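N-terminal acetyltransferase B complex subunit MDM20 (Candida albicans, PDB 5K04) is the non-catalytic subunit of the NatB N-terminal acetyltransferase complex and probably acts as a helical scaffold for the catalytic subunit NAT3. Local coordinates at residues W148-F153 / K174-L179; N184-Y189 / N486-K491. All coordinates share one frame; numbering follows the deposited sequence.

Contact 1 (W148-F153 / K174-L179); sequences WYAFSF and KLMEGL
Apolar packing between two consecutive antiparallel helices, 143-157 and 162-177, joins the two arms of an alpha-helical hairpin. A150 and L175 mark the place where the two backbones come closest, their CA atoms 6.0 Å apart, and the small side chain of A150 permits that approach. L175 does most of the reaching. Its CD1 lies 3.6 Å from CD2 of the Y149 ring and 3.8 Å from CE2 of the F153 ring, wedged against two aromatic side chains that it crosses at about a right angle. Those rings also meet each other: F153 CE2 sits over one face of Y149, toward the rim. In Y149, chi1 of -170° sets CG beside the residue's own carbonyl carbon, and both methyls of L175 lie against CD2 of the ring. One residue further along, M176 bends at chi2, and its SD rests 3.6 Å from A150 CB. The seam is therefore held by van der Waals contact between side chains. Helix 126-138 covers helix 143-157, with N130 and M134 on Y149. Beyond M176 comes helix 185-192, whose V190 and Y191 meet the methionine, so the hairpin lies between its neighbours on both sides in sequence.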
ATOM      1  N   TRP A 148     -23.195  10.448  12.052  1.00 43.01           N
ATOM      2  CA  TRP A 148     -22.855  10.305  10.636  1.00 41.07           C
ATOM      3  C   TRP A 148     -22.839  11.657   9.938  1.00 38.92           C
ATOM      4  O   TRP A 148     -21.843  12.061   9.324  1.00 23.85           O
ATOM      5  CB  TRP A 148     -23.873   9.389   9.950  1.00 34.20           C
ATOM      6  CG  TRP A 148     -23.748   7.934  10.314  1.00 42.32           C
ATOM      7  CD1 TRP A 148     -22.929   7.391  11.262  1.00 37.70           C
ATOM      8  CD2 TRP A 148     -24.450   6.828   9.708  1.00 39.52           C
ATOM      9  NE1 TRP A 148     -23.081   6.013  11.289  1.00 39.55           N
ATOM     10  CE2 TRP A 148     -24.000   5.644  10.343  1.00 41.47           C
ATOM     11  CE3 TRP A 148     -25.407   6.727   8.691  1.00 37.13           C
ATOM     12  CZ2 TRP A 148     -24.489   4.378  10.008  1.00 40.06           C
ATOM     13  CZ3 TRP A 148     -25.896   5.465   8.351  1.00 39.35           C
ATOM     14  CH2 TRP A 148     -25.435   4.309   9.013  1.00 41.37           C
ATOM     15  N   TYR A 149     -23.964  12.362  10.040  1.00 39.91           N
ATOM     16  CA  TYR A 149     -24.135  13.651   9.387  1.00 42.11           C
ATOM     17  C   TYR A 149     -23.053  14.630   9.830  1.00 40.27           C
ATOM     18  O   TYR A 149     -22.414  15.279   8.997  1.00 32.62           O
ATOM     19  CB  TYR A 149     -25.538  14.152   9.715  1.00 36.86           C
ATOM     20  CG  TYR A 149     -26.003  15.349   8.949  1.00 41.71           C
ATOM     21  CD1 TYR A 149     -25.531  15.602   7.660  1.00 44.29           C
ATOM     22  CD2 TYR A 149     -26.928  16.235   9.507  1.00 42.26           C
ATOM     23  CE1 TYR A 149     -25.968  16.706   6.940  1.00 47.84           C
ATOM     24  CE2 TYR A 149     -27.379  17.353   8.787  1.00 44.60           C
ATOM     25  CZ  TYR A 149     -26.896  17.580   7.501  1.00 44.31           C
ATOM     26  OH  TYR A 149     -27.318  18.673   6.779  1.00 30.67           O
ATOM     27  N   ALA A 150     -22.803  14.696  11.146  1.00 44.39           N
ATOM     28  CA  ALA A 150     -21.776  15.575  11.707  1.00 44.01           C
ATOM     29  C   ALA A 150     -20.388  15.190  11.219  1.00 37.90           C
ATOM     30  O   ALA A 150     -19.589  16.047  10.810  1.00 26.29           O
ATOM     31  CB  ALA A 150     -21.823  15.513  13.236  1.00 27.13           C
ATOM     32  N   PHE A 151     -20.075  13.902  11.288  1.00 35.07           N
ATOM     33  CA  PHE A 151     -18.780  13.432  10.811  1.00 43.52           C
ATOM     34  C   PHE A 151     -18.595  13.740   9.327  1.00 40.41           C
ATOM     35  O   PHE A 151     -17.483  14.066   8.892  1.00 32.50           O
ATOM     36  CB  PHE A 151     -18.649  11.929  11.092  1.00 39.59           C
ATOM     37  CG  PHE A 151     -17.301  11.368  10.745  1.00 38.26           C
ATOM     38  CD1 PHE A 151     -16.175  11.727  11.472  1.00 33.72           C
ATOM     39  CD2 PHE A 151     -17.165  10.480   9.690  1.00 36.93           C
ATOM     40  CE1 PHE A 151     -14.931  11.202  11.142  1.00 40.08           C
ATOM     41  CE2 PHE A 151     -15.936   9.951   9.366  1.00 35.55           C
ATOM     42  CZ  PHE A 151     -14.813  10.315  10.089  1.00 37.59           C
ATOM     43  N   SER A 152     -19.683  13.683   8.550  1.00 43.65           N
ATOM     44  CA  SER A 152     -19.604  13.948   7.119  1.00 38.90           C
ATOM     45  C   SER A 152     -19.222  15.395   6.836  1.00 42.38           C
ATOM     46  O   SER A 152     -18.702  15.681   5.752  1.00 30.07           O
ATOM     47  CB  SER A 152     -20.934  13.600   6.440  1.00 31.64           C
ATOM     48  OG  SER A 152     -21.966  14.510   6.791  1.00 25.52           O
ATOM     49  N   PHE A 153     -19.464  16.310   7.785  1.00 47.92           N
ATOM     50  CA  PHE A 153     -19.046  17.700   7.600  1.00 40.17           C
ATOM     51  C   PHE A 153     -17.543  17.848   7.744  1.00 35.27           C
ATOM     52  O   PHE A 153     -16.922  18.656   7.044  1.00 33.97           O
ATOM     53  CB  PHE A 153     -19.753  18.610   8.598  1.00 40.86           C
ATOM     54  CG  PHE A 153     -21.136  18.982   8.188  1.00 41.07           C
ATOM     55  CD1 PHE A 153     -21.345  19.840   7.122  1.00 37.15           C
ATOM     56  CD2 PHE A 153     -22.236  18.448   8.845  1.00 38.71           C
ATOM     57  CE1 PHE A 153     -22.641  20.176   6.710  1.00 40.77           C
ATOM     58  CE2 PHE A 153     -23.529  18.777   8.454  1.00 43.30           C
ATOM     59  CZ  PHE A 153     -23.735  19.646   7.381  1.00 41.71           C
ATOM     60  N   LYS A 174     -22.681  22.175  15.948  1.00 50.19           N
ATOM     61  CA  LYS A 174     -24.009  22.309  16.537  1.00 48.15           C
ATOM     62  C   LYS A 174     -24.738  20.968  16.591  1.00 35.68           C
ATOM     63  O   LYS A 174     -25.481  20.702  17.539  1.00 26.86           O
ATOM     64  CB  LYS A 174     -24.793  23.352  15.735  1.00 57.74           C
ATOM     65  CG  LYS A 174     -26.284  23.388  15.961  1.00 76.31           C
ATOM     66  CD  LYS A 174     -26.927  24.351  14.969  1.00 93.02           C
ATOM     67  CE  LYS A 174     -26.491  24.047  13.532  1.00102.06           C
ATOM     68  NZ  LYS A 174     -26.930  25.093  12.552  1.00106.77           N
ATOM     69  N   LEU A 175     -24.544  20.116  15.585  1.00 42.14           N
ATOM     70  CA  LEU A 175     -25.098  18.763  15.629  1.00 44.97           C
ATOM     71  C   LEU A 175     -24.539  17.976  16.803  1.00 43.70           C
ATOM     72  O   LEU A 175     -25.274  17.249  17.481  1.00 24.48           O
ATOM     73  CB  LEU A 175     -24.780  18.024  14.331  1.00 42.25           C
ATOM     74  CG  LEU A 175     -25.577  18.430  13.105  1.00 39.90           C
ATOM     75  CD1 LEU A 175     -24.882  17.941  11.870  1.00 41.61           C
ATOM     76  CD2 LEU A 175     -26.987  17.867  13.213  1.00 36.67           C
ATOM     77  N   MET A 176     -23.226  18.090  17.039  1.00 43.11           N
ATOM     78  CA  MET A 176     -22.591  17.369  18.138  1.00 36.95           C
ATOM     79  C   MET A 176     -23.018  17.936  19.488  1.00 41.36           C
ATOM     80  O   MET A 176     -23.301  17.180  20.424  1.00 28.31           O
ATOM     81  CB  MET A 176     -21.058  17.391  17.979  1.00 32.41           C
ATOM     82  CG  MET A 176     -20.533  16.493  16.790  1.00 32.39           C
ATOM     83  SD  MET A 176     -21.221  14.871  16.744  1.00 22.25           S
ATOM     84  CE  MET A 176     -20.716  14.436  18.376  1.00 36.30           C
ATOM     85  N   GLU A 177     -23.094  19.268  19.600  1.00 46.28           N
ATOM     86  CA  GLU A 177     -23.573  19.871  20.838  1.00 42.78           C
ATOM     87  C   GLU A 177     -24.968  19.363  21.183  1.00 41.56           C
ATOM     88  O   GLU A 177     -25.273  19.148  22.362  1.00 31.02           O
ATOM     89  CB  GLU A 177     -23.508  21.406  20.728  1.00 44.84           C
ATOM     90  CG  GLU A 177     -22.032  21.938  20.757  1.00 47.91           C
ATOM     91  CD  GLU A 177     -21.827  23.416  20.361  1.00 47.31           C
ATOM     92  OE1 GLU A 177     -22.785  24.087  19.903  1.00 39.10           O
ATOM     93  OE2 GLU A 177     -20.675  23.903  20.517  1.00 40.31           O
ATOM     94  N   GLY A 178     -25.799  19.077  20.169  1.00 50.91           N
ATOM     95  CA  GLY A 178     -27.135  18.525  20.388  1.00 44.61           C
ATOM     96  C   GLY A 178     -27.157  17.139  21.027  1.00 45.16           C
ATOM     97  O   GLY A 178     -28.211  16.721  21.519  1.00 31.65           O
ATOM     98  N   LEU A 179     -26.024  16.431  21.038  1.00 49.20           N
ATOM     99  CA  LEU A 179     -25.932  15.061  21.539  1.00 46.43           C
ATOM    100  C   LEU A 179     -25.380  14.981  22.955  1.00 50.54           C
ATOM    101  O   LEU A 179     -25.241  13.877  23.491  1.00 48.14           O
ATOM    102  CB  LEU A 179     -25.061  14.219  20.612  1.00 41.25           C
ATOM    103  CG  LEU A 179     -25.596  14.168  19.181  1.00 48.12           C
ATOM    104  CD1 LEU A 179     -24.655  13.389  18.267  1.00 42.07           C
ATOM    105  CD2 LEU A 179     -26.999  13.564  19.187  1.00 44.64           C
TER

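Contact 2 (N184-Y189 / N486-K491); sequences NTQEIY and NGVFNK
A capped helix start and a Schellman motif meet here: the first turn of helix 185-192 packs on the bend where helix 456-485 gives way to helix 489-503. Q186 is the main link. Its chain is bent at chi2 (-72°), and the amide at its end reaches the newly starting helix, where OE1 accepts from N490 N at 2.7 Å. The bond is nearly straight, 164° at the hydrogen, and the donor lies in the carbonyl plane on a lone pair; it gives a backbone N-H in the first turn of helix 489-503 a side-chain acceptor from a distant part of the sequence. The two side-chain amides do not bond each other: Q186 NE2 and N490 ND2, both donors, lie 3.1 Å apart with the amide planes turned by 64°, and ND2 has a weak bond to D212 OD2 instead. Further back, Q186 CG lies 3.1 Å from G487 O, while NE2 rests 3.6 Å from V488 CG1. G487 has the positive phi of the Schellman motif, and at its backbone angles a side chain would run into the carbonyl oxygen of N486.

Y189, one turn on from Q186, receives N490 over a face of its ring. N490 OD1 stands 3.4 Å above the ring plane, displaced toward the rim, and N490 CA makes a CH-pi contact over the same face, 4.3 Å from the centroid. F489 O comes within 3.4 Å of Y189 CE2, and F489 CB packs near CD2.

N184 caps its own helix: OD1 accepts from E187 N at 3.0 Å and, weakly, from Q186 N. K491 NZ donates to F7 O of NAT3, and Q8 NE2 of NAT3 to N490 O. Y189 and N490 both touch E214 of helix 213-225, while F489 touches L147 and W148 of helix 143-157.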
ATOM      1  N   ASN A 184     -19.295   8.343  24.862  1.00 43.66           N
ATOM      2  CA  ASN A 184     -18.064   7.609  24.627  1.00 44.82           C
ATOM      3  C   ASN A 184     -17.050   8.525  23.956  1.00 40.31           C
ATOM      4  O   ASN A 184     -17.352   9.657  23.568  1.00 26.65           O
ATOM      5  CB  ASN A 184     -18.307   6.357  23.786  1.00 29.57           C
ATOM      6  CG  ASN A 184     -18.838   6.686  22.419  1.00 35.29           C
ATOM      7  OD1 ASN A 184     -18.150   7.311  21.600  1.00 21.98           O
ATOM      8  ND2 ASN A 184     -20.068   6.241  22.144  1.00 40.59           N
ATOM      9  N   THR A 185     -15.834   7.996  23.805  1.00 38.04           N
ATOM     10  CA  THR A 185     -14.706   8.772  23.307  1.00 37.38           C
ATOM     11  C   THR A 185     -14.766   8.995  21.798  1.00 35.97           C
ATOM     12  O   THR A 185     -14.110   9.914  21.294  1.00 23.85           O
ATOM     13  CB  THR A 185     -13.398   8.075  23.715  1.00 43.64           C
ATOM     14  OG1 THR A 185     -12.300   8.767  23.127  1.00 66.86           O
ATOM     15  CG2 THR A 185     -13.359   6.663  23.212  1.00 30.22           C
ATOM     16  N   GLN A 186     -15.565   8.194  21.077  1.00 43.29           N
ATOM     17  CA  GLN A 186     -15.779   8.417  19.646  1.00 40.07           C
ATOM     18  C   GLN A 186     -16.600   9.676  19.397  1.00 38.68           C
ATOM     19  O   GLN A 186     -16.284  10.472  18.499  1.00 31.68           O
ATOM     20  CB  GLN A 186     -16.471   7.205  19.018  1.00 32.38           C
ATOM     21  CG  GLN A 186     -15.653   5.931  19.057  1.00 26.25           C
ATOM     22  CD  GLN A 186     -14.468   5.937  18.101  1.00 34.19           C
ATOM     23  OE1 GLN A 186     -14.257   6.875  17.328  1.00 23.69           O
ATOM     24  NE2 GLN A 186     -13.691   4.865  18.143  1.00 43.49           N
ATOM     25  N   GLU A 187     -17.685   9.850  20.160  1.00 42.41           N
ATOM     26  CA  GLU A 187     -18.506  11.049  20.011  1.00 40.69           C
ATOM     27  C   GLU A 187     -17.697  12.294  20.362  1.00 34.94           C
ATOM     28  O   GLU A 187     -17.743  13.299  19.645  1.00 27.97           O
ATOM     29  CB  GLU A 187     -19.764  10.950  20.888  1.00 35.35           C
ATOM     30  CG  GLU A 187     -20.564   9.688  20.689  1.00 35.01           C
ATOM     31  CD  GLU A 187     -21.808   9.631  21.553  1.00 35.76           C
ATOM     32  OE1 GLU A 187     -21.929  10.468  22.473  1.00 24.33           O
ATOM     33  OE2 GLU A 187     -22.665   8.741  21.312  1.00 30.77           O
ATOM     34  N   ILE A 188     -16.942  12.236  21.460  1.00 37.92           N
ATOM     35  CA  ILE A 188     -16.087  13.356  21.843  1.00 38.43           C
ATOM     36  C   ILE A 188     -15.084  13.657  20.737  1.00 35.98           C
ATOM     37  O   ILE A 188     -14.868  14.821  20.375  1.00 25.43           O
ATOM     38  CB  ILE A 188     -15.395  13.051  23.187  1.00 40.49           C
ATOM     39  CG1 ILE A 188     -16.434  12.955  24.317  1.00 40.44           C
ATOM     40  CG2 ILE A 188     -14.348  14.099  23.497  1.00 41.52           C
ATOM     41  CD1 ILE A 188     -15.866  12.524  25.670  1.00 32.38           C
ATOM     42  N   TYR A 189     -14.482  12.611  20.157  1.00 43.47           N
ATOM     43  CA  TYR A 189     -13.570  12.807  19.032  1.00 37.20           C
ATOM     44  C   TYR A 189     -14.237  13.618  17.916  1.00 35.18           C
ATOM     45  O   TYR A 189     -13.680  14.618  17.448  1.00 23.98           O
ATOM     46  CB  TYR A 189     -13.080  11.446  18.520  1.00 33.66           C
ATOM     47  CG  TYR A 189     -12.330  11.506  17.194  1.00 33.45           C
ATOM     48  CD1 TYR A 189     -10.974  11.858  17.144  1.00 32.56           C
ATOM     49  CD2 TYR A 189     -12.978  11.202  15.989  1.00 28.31           C
ATOM     50  CE1 TYR A 189     -10.286  11.931  15.920  1.00 33.02           C
ATOM     51  CE2 TYR A 189     -12.295  11.245  14.765  1.00 35.17           C
ATOM     52  CZ  TYR A 189     -10.956  11.621  14.740  1.00 39.59           C
ATOM     53  OH  TYR A 189     -10.295  11.674  13.551  1.00 37.15           O
ATOM     54  N   ASN A 486     -21.114   0.666  13.579  1.00 47.36           N
ATOM     55  CA  ASN A 486     -20.563   0.912  14.893  1.00 54.78           C
ATOM     56  C   ASN A 486     -20.064   2.154  15.603  1.00 55.30           C
ATOM     57  O   ASN A 486     -19.479   2.073  16.671  1.00 60.91           O
ATOM     58  CB  ASN A 486     -19.506  -0.142  15.214  1.00 55.77           C
ATOM     59  CG  ASN A 486     -20.065  -1.575  15.045  1.00 53.36           C
ATOM     60  OD1 ASN A 486     -20.628  -2.149  15.973  1.00 46.31           O
ATOM     61  ND2 ASN A 486     -19.949  -2.122  13.837  1.00 51.74           N
ATOM     62  N   GLY A 487     -20.198   3.297  15.008  1.00 52.37           N
ATOM     63  CA  GLY A 487     -19.470   4.321  15.740  1.00 46.29           C
ATOM     64  C   GLY A 487     -18.003   4.638  15.822  1.00 36.40           C
ATOM     65  O   GLY A 487     -17.575   5.304  16.764  1.00 29.75           O
ATOM     66  N   VAL A 488     -17.218   4.128  14.871  1.00 36.62           N
ATOM     67  CA  VAL A 488     -15.768   4.113  15.023  1.00 41.53           C
ATOM     68  C   VAL A 488     -15.161   5.231  14.194  1.00 35.93           C
ATOM     69  O   VAL A 488     -14.337   4.998  13.300  1.00 26.91           O
ATOM     70  CB  VAL A 488     -15.193   2.741  14.641  1.00 50.01           C
ATOM     71  CG1 VAL A 488     -13.886   2.508  15.371  1.00 41.91           C
ATOM     72  CG2 VAL A 488     -16.196   1.646  14.986  1.00 55.06           C
ATOM     73  N   PHE A 489     -15.550   6.464  14.524  1.00 41.15           N
ATOM     74  CA  PHE A 489     -15.124   7.633  13.758  1.00 38.76           C
ATOM     75  C   PHE A 489     -13.619   7.882  13.880  1.00 34.79           C
ATOM     76  O   PHE A 489     -13.012   8.443  12.958  1.00 35.01           O
ATOM     77  CB  PHE A 489     -15.955   8.830  14.217  1.00 45.08           C
ATOM     78  CG  PHE A 489     -17.443   8.577  14.152  1.00 41.29           C
ATOM     79  CD1 PHE A 489     -18.100   8.588  12.939  1.00 40.30           C
ATOM     80  CD2 PHE A 489     -18.165   8.287  15.291  1.00 37.72           C
ATOM     81  CE1 PHE A 489     -19.443   8.326  12.866  1.00 37.39           C
ATOM     82  CE2 PHE A 489     -19.500   8.034  15.230  1.00 38.03           C
ATOM     83  CZ  PHE A 489     -20.146   8.050  14.014  1.00 40.75           C
ATOM     84  N   ASN A 490     -13.011   7.462  15.006  1.00 41.39           N
ATOM     85  CA  ASN A 490     -11.563   7.348  15.240  1.00 46.70           C
ATOM     86  C   ASN A 490     -10.766   6.780  14.070  1.00 41.52           C
ATOM     87  O   ASN A 490      -9.580   7.087  13.916  1.00 32.40           O
ATOM     88  CB  ASN A 490     -11.289   6.429  16.452  1.00 37.61           C
ATOM     89  CG  ASN A 490     -11.087   7.203  17.698  1.00 51.97           C
ATOM     90  OD1 ASN A 490     -10.811   8.398  17.642  1.00 66.40           O
ATOM     91  ND2 ASN A 490     -11.211   6.552  18.838  1.00 53.75           N
ATOM     92  N   LYS A 491     -11.393   5.892  13.294  1.00 40.21           N
ATOM     93  CA  LYS A 491     -10.712   5.083  12.300  1.00 38.13           C
ATOM     94  C   LYS A 491     -11.318   5.204  10.920  1.00 34.22           C
ATOM     95  O   LYS A 491     -10.725   4.699   9.957  1.00 27.13           O
ATOM     96  CB  LYS A 491     -10.749   3.602  12.709  1.00 39.92           C
ATOM     97  CG  LYS A 491     -10.337   3.317  14.150  1.00 39.87           C
ATOM     98  CD  LYS A 491      -8.854   3.660  14.397  1.00 34.71           C
ATOM     99  CE  LYS A 491      -8.371   3.111  15.761  1.00 39.20           C
ATOM    100  NZ  LYS A 491      -7.033   3.660  16.143  1.00 41.21           N
TER

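In the fold
The two contacts lie in series along the chain and side by side in space, their centres about 12 Å apart. Contact 1 holds the two arms of the hairpin of helices 143-157 and 162-177 together; the next helix, 185-192, then takes part in contact 2 with a segment almost 300 residues later. They touch directly: M176 CE lies 3.4 Å from E187 O, and F489 of contact 2 packs on F151 and W148 of contact 1, with F151 CG 3.6 Å from F489 CD1. W148 NE1, bonded to F484 O, joins the same helix to the one leading into that bend. Only contact 2 meets the catalytic NAT3 chain; no other chain of the assembly touches the segments of contact 1.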